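PDB 4R2F: extracellular solute-binding protein family 1 from Arthrobacter chlorophenolicus, which binds the disaccharide laminaribiose and probably delivers it to a sugar transporter of the ABC type. Local coordinates for residues V147-Q152 and Y331-L336. Residues are numbered along the deposited sequence; the frame is centred on the assembly and turned at random.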
loop_
_atom_site.group_PDB
_atom_site.type_symbol
_atom_site.label_atom_id
_atom_site.label_comp_id
_atom_site.label_asym_id
_atom_site.label_seq_id
_atom_site.Cartn_x
_atom_site.Cartn_y
_atom_site.Cartn_z
ATOM N N VAL A 147 3.173 18.542 3.938
ATOM C CA VAL A 147 3.141 17.701 5.130
ATOM C C VAL A 147 4.196 16.580 5.109
ATOM O O VAL A 147 4.540 16.039 6.152
ATOM C CB VAL A 147 1.750 17.107 5.425
ATOM C CG1 VAL A 147 0.698 18.197 5.505
ATOM C CG2 VAL A 147 1.372 16.064 4.414
ATOM N N ALA A 148 4.703 16.244 3.925
ATOM C CA ALA A 148 5.664 15.150 3.745
ATOM C C ALA A 148 6.185 15.196 2.321
ATOM O O ALA A 148 5.744 16.030 1.527
ATOM C CB ALA A 148 4.991 13.796 4.000
ATOM N N VAL A 149 7.110 14.292 2.002
ATOM C CA VAL A 149 7.688 14.194 0.656
ATOM C C VAL A 149 7.491 12.772 0.126
ATOM O O VAL A 149 7.825 11.797 0.818
ATOM C CB VAL A 149 9.188 14.544 0.705
ATOM C CG1 VAL A 149 9.810 14.449 -0.668
ATOM C CG2 VAL A 149 9.396 15.925 1.287
ATOM N N PRO A 150 6.972 12.632 -1.107
ATOM C CA PRO A 150 6.763 11.272 -1.611
ATOM C C PRO A 150 8.039 10.488 -1.789
ATOM O O PRO A 150 9.053 11.070 -2.138
ATOM C CB PRO A 150 6.120 11.499 -2.988
ATOM C CG PRO A 150 6.614 12.855 -3.405
ATOM C CD PRO A 150 6.632 13.643 -2.130
ATOM N N TRP A 151 7.999 9.174 -1.581
ATOM C CA TRP A 151 9.197 8.350 -1.851
ATOM C C TRP A 151 8.936 7.099 -2.670
ATOM O O TRP A 151 9.844 6.558 -3.289
ATOM C CB TRP A 151 9.983 8.041 -0.553
ATOM C CG TRP A 151 9.468 6.928 0.318
ATOM C CD1 TRP A 151 8.384 6.969 1.161
ATOM C CD2 TRP A 151 10.018 5.612 0.449
ATOM N NE1 TRP A 151 8.215 5.755 1.778
ATOM C CE2 TRP A 151 9.214 4.911 1.379
ATOM C CE3 TRP A 151 11.124 4.961 -0.109
ATOM C CZ2 TRP A 151 9.484 3.592 1.755
ATOM C CZ3 TRP A 151 11.373 3.660 0.247
ATOM C CH2 TRP A 151 10.559 2.985 1.186
ATOM N N GLN A 152 7.697 6.628 -2.674
ATOM C CA GLN A 152 7.322 5.515 -3.512
ATOM C C GLN A 152 5.816 5.438 -3.624
ATOM O O GLN A 152 5.086 6.080 -2.852
ATOM C CB GLN A 152 7.904 4.171 -3.008
ATOM C CG GLN A 152 7.774 3.882 -1.516
ATOM C CD GLN A 152 6.644 2.930 -1.144
ATOM O OE1 GLN A 152 5.547 2.971 -1.712
ATOM N NE2 GLN A 152 6.900 2.083 -0.169
ATOM N N TYR A 331 19.486 13.856 2.052
ATOM C CA TYR A 331 20.461 12.782 1.882
ATOM C C TYR A 331 19.764 11.470 1.514
ATOM O O TYR A 331 20.153 10.775 0.563
ATOM C CB TYR A 331 21.296 12.639 3.175
ATOM C CG TYR A 331 22.033 11.324 3.282
ATOM C CD1 TYR A 331 23.295 11.138 2.698
ATOM C CD2 TYR A 331 21.456 10.257 3.951
ATOM C CE1 TYR A 331 23.954 9.914 2.800
ATOM C CE2 TYR A 331 22.101 9.044 4.063
ATOM C CZ TYR A 331 23.343 8.867 3.487
ATOM O OH TYR A 331 23.928 7.632 3.639
ATOM N N TYR A 332 18.718 11.127 2.263
ATOM C CA TYR A 332 18.072 9.818 2.081
ATOM C C TYR A 332 17.400 9.755 0.713
ATOM O O TYR A 332 17.580 8.793 -0.012
ATOM C CB TYR A 332 17.086 9.544 3.200
ATOM C CG TYR A 332 16.633 8.095 3.371
ATOM C CD1 TYR A 332 17.472 7.145 3.955
ATOM C CD2 TYR A 332 15.343 7.697 3.012
ATOM C CE1 TYR A 332 17.058 5.825 4.131
ATOM C CE2 TYR A 332 14.905 6.386 3.191
ATOM C CZ TYR A 332 15.768 5.441 3.752
ATOM O OH TYR A 332 15.368 4.145 3.969
ATOM N N LEU A 333 16.655 10.792 0.343
ATOM C CA LEU A 333 16.038 10.815 -1.002
ATOM C C LEU A 333 17.058 10.645 -2.131
ATOM O O LEU A 333 16.773 9.972 -3.124
ATOM C CB LEU A 333 15.270 12.110 -1.216
ATOM C CG LEU A 333 14.000 12.231 -0.399
ATOM C CD1 LEU A 333 13.519 13.659 -0.464
ATOM C CD2 LEU A 333 12.960 11.266 -0.939
ATOM N N GLY A 334 18.245 11.215 -1.949
ATOM C CA GLY A 334 19.323 11.120 -2.920
ATOM C C GLY A 334 19.907 9.723 -3.109
ATOM O O GLY A 334 20.510 9.466 -4.127
ATOM N N LYS A 335 19.724 8.825 -2.140
ATOM C CA LYS A 335 20.253 7.463 -2.202
ATOM C C LYS A 335 19.200 6.379 -2.545
ATOM O O LYS A 335 19.526 5.190 -2.777
ATOM C CB LYS A 335 20.961 7.134 -0.869
ATOM C CG LYS A 335 22.180 8.022 -0.575
ATOM C CD LYS A 335 23.519 7.330 -0.787
ATOM C CE LYS A 335 23.893 6.462 0.413
ATOM N NZ LYS A 335 24.797 5.312 0.100
ATOM N N LEU A 336 17.939 6.788 -2.590
ATOM C CA LEU A 336 16.837 5.853 -2.891
ATOM C C LEU A 336 17.036 5.010 -4.136
ATOM O O LEU A 336 16.636 3.851 -4.154
ATOM C CB LEU A 336 15.503 6.597 -3.033
ATOM C CG LEU A 336 14.925 7.148 -1.741
ATOM C CD1 LEU A 336 13.593 7.783 -2.087
ATOM C CD2 LEU A 336 14.767 6.085 -0.669
#
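Leu333 of helix 322-335 and Leu336 just after that range pack on Val149 and Trp151 of strand 145-161. All the direct contacts between side chains are apolar. Leu333 sets its two methyls against Val149 and Trp151, two residues apart on the strand. Its CD1 meets CG1 of Val149 at 3.8 Å. That branch of Val149 lies anti to the backbone N (chi1 180°), which carries it out to the helix. The other methyl, CD2 of Leu333, comes 4.4 Å from CB of Trp151. Leu336 also uses both branches, and its side chain runs at about a right angle to that of Trp151. Its CD1 sits 3.9 Å from CB of Trp151. Its CD2 reaches the six-membered part of the indole, 3.9 Å from CE3, in an oblique approach.

This is helix-on-sheet packing in one lobe of a bacterial solute-binding protein. The short segments run 30° apart, with 10.3 Å between their axes. Along one edge of the strand, backbone hydrogen bonds tie Val149 to Ile313 and Trp151 to Asn311, both of strand 306-316. Tyr332 extends the same apolar layer to Ile313 and to helix 50-61.

One polar atom is caught in the contact. The carbonyl O of Pro150 lies 4.1 Å from CD2 of Leu333 and has no hydrogen-bonding partner in the model.

The indole is also held from within its own strand. CG of Gln152 sits 3.3 Å above the ring plane, over its centre. Trp47 meets the indole edge-to-face, and the side chain of Trp151 lies about 8 Å from a glucose unit of the bound laminaribiose.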